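Local coordinates for Plm1 (Streptomyces sp. HK803, PDB 4HXY), which probably reduces a ketone of the growing polyketide with NADPH, as the ketoreductase of the first module of phoslactomycin biosynthesis, at residues W86-G94 / A103-W111; M297-D308 / G338-R349. All coordinates share one frame; numbering follows the deposited sequence.

Contact 1 (W86-G94 / A103-W111)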
# COMPACT_ATOMS: atom_id res chain seq x y z
N TRP A 86 6.69 16.34 10.68
CA TRP A 86 5.47 16.32 9.90
C TRP A 86 5.84 16.21 8.44
O TRP A 86 6.82 16.83 8.00
CB TRP A 86 4.69 17.63 10.16
CG TRP A 86 3.95 17.62 11.44
CD1 TRP A 86 4.39 18.09 12.65
CD2 TRP A 86 2.63 17.11 11.66
NE1 TRP A 86 3.43 17.88 13.61
CE2 TRP A 86 2.34 17.28 13.03
CE3 TRP A 86 1.68 16.51 10.84
CZ2 TRP A 86 1.13 16.87 13.59
CZ3 TRP A 86 0.49 16.10 11.39
CH2 TRP A 86 0.21 16.29 12.75
N CYS A 87 5.06 15.44 7.69
CA CYS A 87 5.29 15.23 6.27
C CYS A 87 4.06 15.64 5.47
O CYS A 87 2.97 15.12 5.72
CB CYS A 87 5.65 13.77 6.01
SG CYS A 87 5.99 13.42 4.26
N VAL A 88 4.24 16.56 4.52
CA VAL A 88 3.14 16.98 3.64
C VAL A 88 3.29 16.39 2.23
O VAL A 88 4.39 16.33 1.68
CB VAL A 88 2.97 18.51 3.53
CG1 VAL A 88 2.43 19.06 4.83
CG2 VAL A 88 4.29 19.20 3.13
N THR A 89 2.18 15.94 1.69
CA THR A 89 2.09 15.34 0.38
C THR A 89 0.94 16.01 -0.37
O THR A 89 0.25 16.86 0.19
CB THR A 89 1.77 13.85 0.48
OG1 THR A 89 0.53 13.66 1.19
CG2 THR A 89 2.88 13.13 1.23
N SER A 90 0.79 15.67 -1.64
CA SER A 90 -0.39 16.00 -2.44
C SER A 90 -0.75 14.80 -3.33
O SER A 90 0.14 14.06 -3.79
CB SER A 90 -0.15 17.27 -3.27
OG SER A 90 0.84 17.01 -4.23
N ARG A 91 -2.05 14.58 -3.51
CA ARG A 91 -2.59 13.51 -4.34
C ARG A 91 -2.28 12.11 -3.77
O ARG A 91 -2.36 11.14 -4.49
CB ARG A 91 -2.09 13.61 -5.81
CG ARG A 91 -2.47 14.91 -6.55
CD ARG A 91 -1.70 15.07 -7.87
NE ARG A 91 -1.95 13.97 -8.79
CZ ARG A 91 -1.10 13.49 -9.70
NH1 ARG A 91 0.12 13.99 -9.85
NH2 ARG A 91 -1.48 12.47 -10.48
N ALA A 92 -1.98 12.02 -2.47
CA ALA A 92 -1.50 10.77 -1.88
C ALA A 92 -2.64 9.87 -1.38
O ALA A 92 -2.47 8.65 -1.27
CB ALA A 92 -0.50 11.06 -0.75
N VAL A 93 -3.80 10.47 -1.12
CA VAL A 93 -4.98 9.81 -0.55
C VAL A 93 -6.25 10.27 -1.26
O VAL A 93 -6.30 11.38 -1.82
CB VAL A 93 -5.10 10.07 0.99
CG1 VAL A 93 -3.87 9.53 1.73
CG2 VAL A 93 -5.28 11.54 1.32
N GLY A 94 -7.25 9.40 -1.22
CA GLY A 94 -8.57 9.67 -1.81
C GLY A 94 -9.54 9.80 -0.66
O GLY A 94 -9.91 8.81 -0.05
N ALA A 103 -5.29 10.07 -8.47
CA ALA A 103 -4.31 9.34 -7.65
C ALA A 103 -2.87 9.53 -8.14
O ALA A 103 -2.61 9.51 -9.38
CB ALA A 103 -4.67 7.84 -7.61
N ASP A 104 -1.95 9.76 -7.20
CA ASP A 104 -0.52 9.81 -7.47
C ASP A 104 0.05 8.57 -6.78
O ASP A 104 0.05 8.49 -5.55
CB ASP A 104 0.09 11.09 -6.89
CG ASP A 104 1.60 11.21 -7.10
OD1 ASP A 104 2.33 10.20 -7.20
OD2 ASP A 104 2.09 12.36 -7.10
N VAL A 105 0.49 7.60 -7.58
CA VAL A 105 0.92 6.31 -7.05
C VAL A 105 2.13 6.49 -6.14
O VAL A 105 2.18 5.94 -5.04
CB VAL A 105 1.19 5.31 -8.19
CG1 VAL A 105 1.96 4.06 -7.71
CG2 VAL A 105 -0.13 4.95 -8.87
N ARG A 106 3.10 7.26 -6.58
CA ARG A 106 4.33 7.42 -5.80
C ARG A 106 4.10 8.19 -4.49
O ARG A 106 4.69 7.87 -3.46
CB ARG A 106 5.43 8.02 -6.65
CG ARG A 106 5.82 7.03 -7.75
CD ARG A 106 7.05 7.44 -8.50
NE ARG A 106 7.25 6.63 -9.70
CZ ARG A 106 7.69 5.37 -9.75
NH1 ARG A 106 7.84 4.78 -10.92
NH2 ARG A 106 7.99 4.69 -8.64
N ALA A 107 3.21 9.17 -4.52
CA ALA A 107 2.90 9.93 -3.32
C ALA A 107 2.26 9.06 -2.25
O ALA A 107 2.49 9.25 -1.04
CB ALA A 107 1.98 11.10 -3.63
N ALA A 108 1.42 8.12 -2.68
CA ALA A 108 0.79 7.17 -1.75
C ALA A 108 1.82 6.36 -0.95
O ALA A 108 1.60 6.03 0.22
CB ALA A 108 -0.18 6.23 -2.52
N GLY A 109 2.96 6.05 -1.57
CA GLY A 109 4.04 5.34 -0.89
C GLY A 109 4.60 6.07 0.32
O GLY A 109 5.05 5.46 1.28
N VAL A 110 4.57 7.40 0.25
CA VAL A 110 4.99 8.24 1.37
C VAL A 110 4.17 7.89 2.62
O VAL A 110 4.70 7.81 3.73
CB VAL A 110 4.79 9.72 1.06
CG1 VAL A 110 5.14 10.55 2.27
CG2 VAL A 110 5.70 10.20 -0.13
N TRP A 111 2.86 7.72 2.43
CA TRP A 111 1.95 7.39 3.54
C TRP A 111 2.21 5.98 4.08
O TRP A 111 2.16 5.75 5.30
CB TRP A 111 0.49 7.57 3.10
CG TRP A 111 0.10 8.99 3.13
CD1 TRP A 111 0.65 10.01 2.40
CD2 TRP A 111 -0.90 9.59 3.95
NE1 TRP A 111 0.06 11.18 2.71
CE2 TRP A 111 -0.91 10.96 3.65
CE3 TRP A 111 -1.82 9.09 4.88
CZ2 TRP A 111 -1.78 11.84 4.26
CZ3 TRP A 111 -2.67 9.99 5.50
CH2 TRP A 111 -2.67 11.33 5.15
O HOH W 1 1.51 14.75 -6.23
O HOH W 2 -2.93 8.35 -4.46
O HOH W 3 -3.24 10.24 -11.82

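Contact 2 (M297-D308 / G338-R349). With NDP (NADPH dihydro-nicotinamide-adenine-dinucleotide phosphate), chain C.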
# COMPACT_ATOMS: atom_id res chain seq x y z
N MET A 297 10.74 -2.34 -3.04
CA MET A 297 9.51 -1.89 -3.72
C MET A 297 9.46 -2.33 -5.20
O MET A 297 8.42 -2.21 -5.85
CB MET A 297 9.38 -0.36 -3.62
CG MET A 297 9.22 0.17 -2.21
SD MET A 297 9.26 1.95 -2.03
CE MET A 297 7.68 2.41 -2.82
N ALA A 298 10.57 -2.85 -5.74
CA ALA A 298 10.71 -2.97 -7.20
C ALA A 298 9.66 -3.90 -7.84
O ALA A 298 8.89 -3.48 -8.71
CB ALA A 298 12.07 -3.47 -7.53
N ALA A 299 9.68 -5.18 -7.46
CA ALA A 299 8.74 -6.15 -8.06
C ALA A 299 7.29 -5.72 -7.86
O ALA A 299 6.47 -5.77 -8.78
CB ALA A 299 8.95 -7.56 -7.53
N LYS A 300 6.97 -5.28 -6.66
CA LYS A 300 5.60 -4.95 -6.32
C LYS A 300 5.14 -3.71 -7.09
O LYS A 300 4.18 -3.76 -7.85
CB LYS A 300 5.46 -4.79 -4.80
CG LYS A 300 4.05 -4.63 -4.33
CD LYS A 300 3.95 -4.76 -2.79
CE LYS A 300 3.90 -6.23 -2.29
NZ LYS A 300 2.62 -6.91 -2.59
N VAL A 301 5.88 -2.61 -6.95
CA VAL A 301 5.47 -1.31 -7.52
C VAL A 301 5.84 -1.15 -8.99
O VAL A 301 4.99 -0.82 -9.83
CB VAL A 301 6.01 -0.14 -6.72
CG1 VAL A 301 5.50 1.18 -7.30
CG2 VAL A 301 5.59 -0.25 -5.25
N GLU A 302 7.11 -1.32 -9.31
CA GLU A 302 7.54 -1.15 -10.70
C GLU A 302 6.91 -2.24 -11.59
O GLU A 302 6.53 -1.95 -12.73
CB GLU A 302 9.07 -1.09 -10.80
CG GLU A 302 9.71 0.04 -9.94
CD GLU A 302 9.10 1.43 -10.16
OE1 GLU A 302 8.86 1.82 -11.33
OE2 GLU A 302 8.84 2.15 -9.15
N GLY A 303 6.80 -3.47 -11.09
CA GLY A 303 6.04 -4.53 -11.77
C GLY A 303 4.60 -4.14 -12.07
O GLY A 303 4.11 -4.28 -13.19
N ALA A 304 3.89 -3.64 -11.07
CA ALA A 304 2.50 -3.25 -11.27
C ALA A 304 2.34 -2.11 -12.27
O ALA A 304 1.41 -2.13 -13.09
CB ALA A 304 1.86 -2.88 -9.94
N LEU A 305 3.24 -1.12 -12.20
CA LEU A 305 3.21 0.02 -13.09
C LEU A 305 3.48 -0.43 -14.52
O LEU A 305 2.87 0.07 -15.46
CB LEU A 305 4.23 1.07 -12.68
CG LEU A 305 3.82 1.87 -11.44
CD1 LEU A 305 5.02 2.64 -10.87
CD2 LEU A 305 2.63 2.81 -11.66
N LEU A 306 4.42 -1.36 -14.67
CA LEU A 306 4.75 -1.87 -16.01
C LEU A 306 3.56 -2.65 -16.57
O LEU A 306 3.17 -2.45 -17.73
CB LEU A 306 5.99 -2.74 -15.96
CG LEU A 306 6.53 -3.29 -17.28
CD1 LEU A 306 6.84 -2.17 -18.28
CD2 LEU A 306 7.77 -4.13 -17.01
N LEU A 307 2.94 -3.48 -15.74
CA LEU A 307 1.76 -4.24 -16.16
C LEU A 307 0.63 -3.32 -16.58
O LEU A 307 -0.05 -3.57 -17.57
CB LEU A 307 1.27 -5.18 -15.07
CG LEU A 307 2.15 -6.40 -14.79
CD1 LEU A 307 1.89 -6.93 -13.38
CD2 LEU A 307 1.93 -7.48 -15.85
N ASP A 308 0.38 -2.28 -15.79
CA ASP A 308 -0.67 -1.33 -16.08
C ASP A 308 -0.42 -0.66 -17.43
O ASP A 308 -1.33 -0.51 -18.25
CB ASP A 308 -0.74 -0.27 -14.96
CG ASP A 308 -1.69 0.88 -15.28
OD1 ASP A 308 -2.91 0.67 -15.41
OD2 ASP A 308 -1.20 2.00 -15.39
N GLY A 338 5.29 -0.04 -0.66
CA GLY A 338 4.92 -0.68 -1.92
C GLY A 338 3.47 -1.06 -1.96
O GLY A 338 2.80 -0.91 -2.98
N ASN A 339 2.96 -1.55 -0.83
CA ASN A 339 1.56 -1.94 -0.77
C ASN A 339 0.63 -0.73 -0.87
O ASN A 339 -0.39 -0.79 -1.54
CB ASN A 339 1.31 -2.80 0.46
CG ASN A 339 1.83 -4.21 0.29
OD1 ASN A 339 1.37 -4.94 -0.57
ND2 ASN A 339 2.80 -4.61 1.12
N ALA A 340 1.01 0.38 -0.24
CA ALA A 340 0.23 1.61 -0.34
C ALA A 340 0.21 2.08 -1.80
O ALA A 340 -0.80 2.62 -2.27
CB ALA A 340 0.81 2.71 0.58
N CYS A 341 1.32 1.92 -2.49
CA CYS A 341 1.37 2.24 -3.92
C CYS A 341 0.38 1.42 -4.73
O CYS A 341 -0.28 1.95 -5.63
CB CYS A 341 2.78 2.06 -4.47
SG CYS A 341 3.99 3.29 -3.91
N LEU A 342 0.28 0.13 -4.42
CA LEU A 342 -0.66 -0.75 -5.15
C LEU A 342 -2.08 -0.25 -5.00
O LEU A 342 -2.84 -0.18 -5.96
CB LEU A 342 -0.59 -2.18 -4.65
CG LEU A 342 0.65 -2.99 -4.96
CD1 LEU A 342 0.47 -4.42 -4.43
CD2 LEU A 342 0.96 -2.97 -6.47
N ASP A 343 -2.46 0.13 -3.78
CA ASP A 343 -3.83 0.56 -3.54
C ASP A 343 -4.10 1.80 -4.38
O ASP A 343 -5.18 1.93 -4.95
CB ASP A 343 -4.06 0.83 -2.05
CG ASP A 343 -3.77 -0.39 -1.17
OD1 ASP A 343 -3.71 -1.53 -1.71
OD2 ASP A 343 -3.63 -0.23 0.07
N ALA A 344 -3.11 2.69 -4.48
CA ALA A 344 -3.29 3.92 -5.27
C ALA A 344 -3.37 3.63 -6.75
O ALA A 344 -4.14 4.28 -7.45
CB ALA A 344 -2.18 4.93 -5.00
N LEU A 345 -2.58 2.67 -7.23
CA LEU A 345 -2.60 2.31 -8.64
C LEU A 345 -3.98 1.76 -9.01
O LEU A 345 -4.49 2.10 -10.08
CB LEU A 345 -1.53 1.28 -8.96
CG LEU A 345 -1.53 0.77 -10.39
CD1 LEU A 345 -1.33 1.90 -11.39
CD2 LEU A 345 -0.45 -0.31 -10.50
N ALA A 346 -4.60 0.95 -8.16
CA ALA A 346 -5.93 0.46 -8.48
C ALA A 346 -6.90 1.63 -8.62
O ALA A 346 -7.72 1.64 -9.54
CB ALA A 346 -6.44 -0.56 -7.46
N ARG A 347 -6.83 2.60 -7.71
CA ARG A 347 -7.69 3.80 -7.81
C ARG A 347 -7.43 4.55 -9.11
O ARG A 347 -8.37 4.99 -9.78
CB ARG A 347 -7.47 4.73 -6.61
CG ARG A 347 -7.99 4.17 -5.31
CD ARG A 347 -8.06 5.21 -4.19
NE ARG A 347 -6.74 5.57 -3.68
CZ ARG A 347 -6.10 6.72 -3.91
NH1 ARG A 347 -6.66 7.69 -4.64
NH2 ARG A 347 -4.90 6.90 -3.37
N ARG A 348 -6.16 4.69 -9.45
CA ARG A 348 -5.75 5.43 -10.64
C ARG A 348 -6.31 4.77 -11.90
O ARG A 348 -6.86 5.44 -12.79
CB ARG A 348 -4.23 5.55 -10.72
CG ARG A 348 -3.74 6.53 -11.76
CD ARG A 348 -2.24 6.53 -11.87
NE ARG A 348 -1.73 5.39 -12.64
CZ ARG A 348 -0.45 5.19 -12.92
NH1 ARG A 348 0.48 6.02 -12.47
NH2 ARG A 348 -0.10 4.15 -13.67
N ARG A 349 -6.22 3.45 -11.94
CA ARG A 349 -6.66 2.71 -13.12
C ARG A 349 -8.18 2.81 -13.28
O ARG A 349 -8.68 3.00 -14.40
CB ARG A 349 -6.18 1.24 -13.01
CG ARG A 349 -6.51 0.37 -14.19
CD ARG A 349 -5.73 -0.97 -14.16
NE ARG A 349 -6.14 -1.83 -15.26
CZ ARG A 349 -5.50 -1.97 -16.41
NH1 ARG A 349 -4.37 -1.33 -16.63
NH2 ARG A 349 -6.00 -2.79 -17.34
PA NDP C . 6.12 -15.78 -2.00
O1A NDP C . 5.83 -17.24 -1.82
O2A NDP C . 7.49 -15.29 -1.67
O5B NDP C . 5.78 -15.36 -3.50
C5B NDP C . 6.34 -14.19 -4.06
C4B NDP C . 6.59 -14.44 -5.52
O4B NDP C . 7.10 -13.28 -6.13
C3B NDP C . 7.62 -15.52 -5.77
O3B NDP C . 7.06 -16.43 -6.74
C2B NDP C . 8.82 -14.80 -6.34
O2B NDP C . 9.44 -15.75 -7.18
C1B NDP C . 8.13 -13.64 -7.04
N9A NDP C . 8.96 -12.49 -7.37
C8A NDP C . 9.71 -11.70 -6.52
N7A NDP C . 10.35 -10.76 -7.25
C5A NDP C . 9.99 -10.92 -8.57
C6A NDP C . 10.32 -10.26 -9.74
N6A NDP C . 11.13 -9.21 -9.80
N1A NDP C . 9.78 -10.72 -10.92
C2A NDP C . 8.90 -11.80 -10.94
N3A NDP C . 8.58 -12.47 -9.79
C4A NDP C . 9.12 -12.02 -8.63
O3 NDP C . 5.10 -14.88 -1.14
PN NDP C . 3.54 -15.08 -0.94
O1N NDP C . 3.31 -15.17 0.51
O2N NDP C . 2.94 -16.10 -1.83
O5D NDP C . 2.96 -13.63 -1.28
C5D NDP C . 2.68 -13.23 -2.60
C4D NDP C . 2.10 -11.83 -2.57
O4D NDP C . 1.06 -11.74 -1.60
C3D NDP C . 3.13 -10.80 -2.17
O3D NDP C . 3.06 -9.71 -3.05
C2D NDP C . 2.73 -10.36 -0.78
O2D NDP C . 3.11 -9.03 -0.48
C1D NDP C . 1.24 -10.60 -0.78
N1N NDP C . 0.72 -10.90 0.56
C2N NDP C . 1.00 -12.09 1.17
C3N NDP C . 0.67 -12.34 2.50
C7N NDP C . 0.90 -13.65 3.14
O7N NDP C . 0.32 -13.83 4.37
N7N NDP C . 1.64 -14.62 2.63
C4N NDP C . -0.31 -11.40 3.17
C5N NDP C . -0.55 -10.13 2.41
C6N NDP C . -0.06 -9.94 1.14
P2B NDP C . 10.93 -15.57 -7.75
O1X NDP C . 11.22 -16.89 -8.45
O2X NDP C . 11.92 -15.31 -6.61
O3X NDP C . 10.99 -14.42 -8.67
O HOH W 4 -3.40 3.61 -14.17

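Contact 1 (W86-G94 / A103-W111)
The Trp111 indole NE1 donates to Thr89 OG1 at 2.9 Å, nearly straight at 167°, with the oxygen lying at the ring edge close to its plane. The threonine's rotamer (chi1 58°) turns OG1 to the indole edge and leaves CG2 for Val110 CG1. Thr89 OG1 thus has two hydrogen-bond partners in a buried place, the indole N-H and Asp130 OD1, and the Asp130 carboxylate takes Ala92 N as well. Around it the packing is apolar. Val93 CG1 sits over the Trp111 face, 3.6 Å from the centroid of the six-membered ring, in a CH-pi contact. Ala92 CB rests against the pyrrole side, and Val110 CG1 also reaches Cys87 SG, at 3.6 Å.

These pieces belong to a beta-alpha-beta unit, strand 85-90, helix 105-120 and strand 125-131, in what is probably the structural subdomain of the ketoreductase, a reduced relative of the Rossmann fold that binds no cofactor. Strand and helix run nearly antiparallel.

At the helix start Asp104 does several jobs. Its amide N donates to Arg91 O at 3.1 Å, and water 2 adds a second hydrogen to that Arg91 O at 2.8 Å. As N-cap residue it takes Ala107 N on OD1 (3.0 Å, 162°), the amide coming from above the carboxylate plane. OD2 accepts from water 1 at 2.6 Å, which also donates to Ser90 O. Arg91 lays its guanidinium over Asp104 CB, and OD2 stands off that plane, 3.8 Å from Arg91 NH1: a long salt bridge of charge alone. Arg91 NE is paired with Ala102 O, while water 3 donates to Ala103 O and takes a weak bond from Arg91 NH2.

Contact 2 (M297-D308 / G338-R349)
Helix segments 297-308 and 338-349 run almost parallel, their axes 8.8 Å apart and inclined by only 16°, as neighbouring helices on one face of the Rossmann-type sheet of this short-chain reductase; strand 316-322 lies between them in the chain. The backbones come closest where Met297 faces Gly338, whose lack of a side chain lets Val301 CG2 sit 3.4 Å from Gly338 CA. Beside it Met297 CE touches Cys341 SG. Further along, Ala304 CB fits between Leu342 CD2 and Leu345 CD2, the latter at 3.5 Å.

Lys300 lays its CG across Leu342 CD1, then bends at its third and fourth torsions (-82° and -72°) to carry NZ to the cofactor. There NZ is gripped by three bonds, to NADPH O3D at 2.9 Å, NADPH O2D at 3.0 Å and Asn339 OD1 at 3.1 Å; Asn339 thus shares the ammonium with the nicotinamide ribose, consistent with a second-shell residue that steadies the lysine. At the far end Asp308 splits its carboxylate between two arginines: OD2 takes Arg348 NH2 at 3.0 Å from above the carboxylate plane, and Arg349 NH1 meets OD1 at 2.8 Å on the anti side, somewhat out of that plane.

Overall arrangement
Both contacts are buried, and their centres are about 13 Å apart. They come one after the other along the chain and share no element, yet they touch: helix 105-120 of contact 1 lies against helix 333-351 of contact 2, with Ala108 CB on Ala344 CB, and Arg106 reaches across to the other helix, 290-310, in a salt bridge with Glu302. Contact 1 sets a helix against its own preceding strand and loop, settling its polar atoms with an indole N-H, a capping carboxylate and waters. Contact 2 pairs two helices, with a cofactor-binding lysine in its N-terminal half and the Asp308 ion network at its C-terminal end. Of the two, only contact 2 contributes to the NADPH pocket, through Ala299 and Lys300.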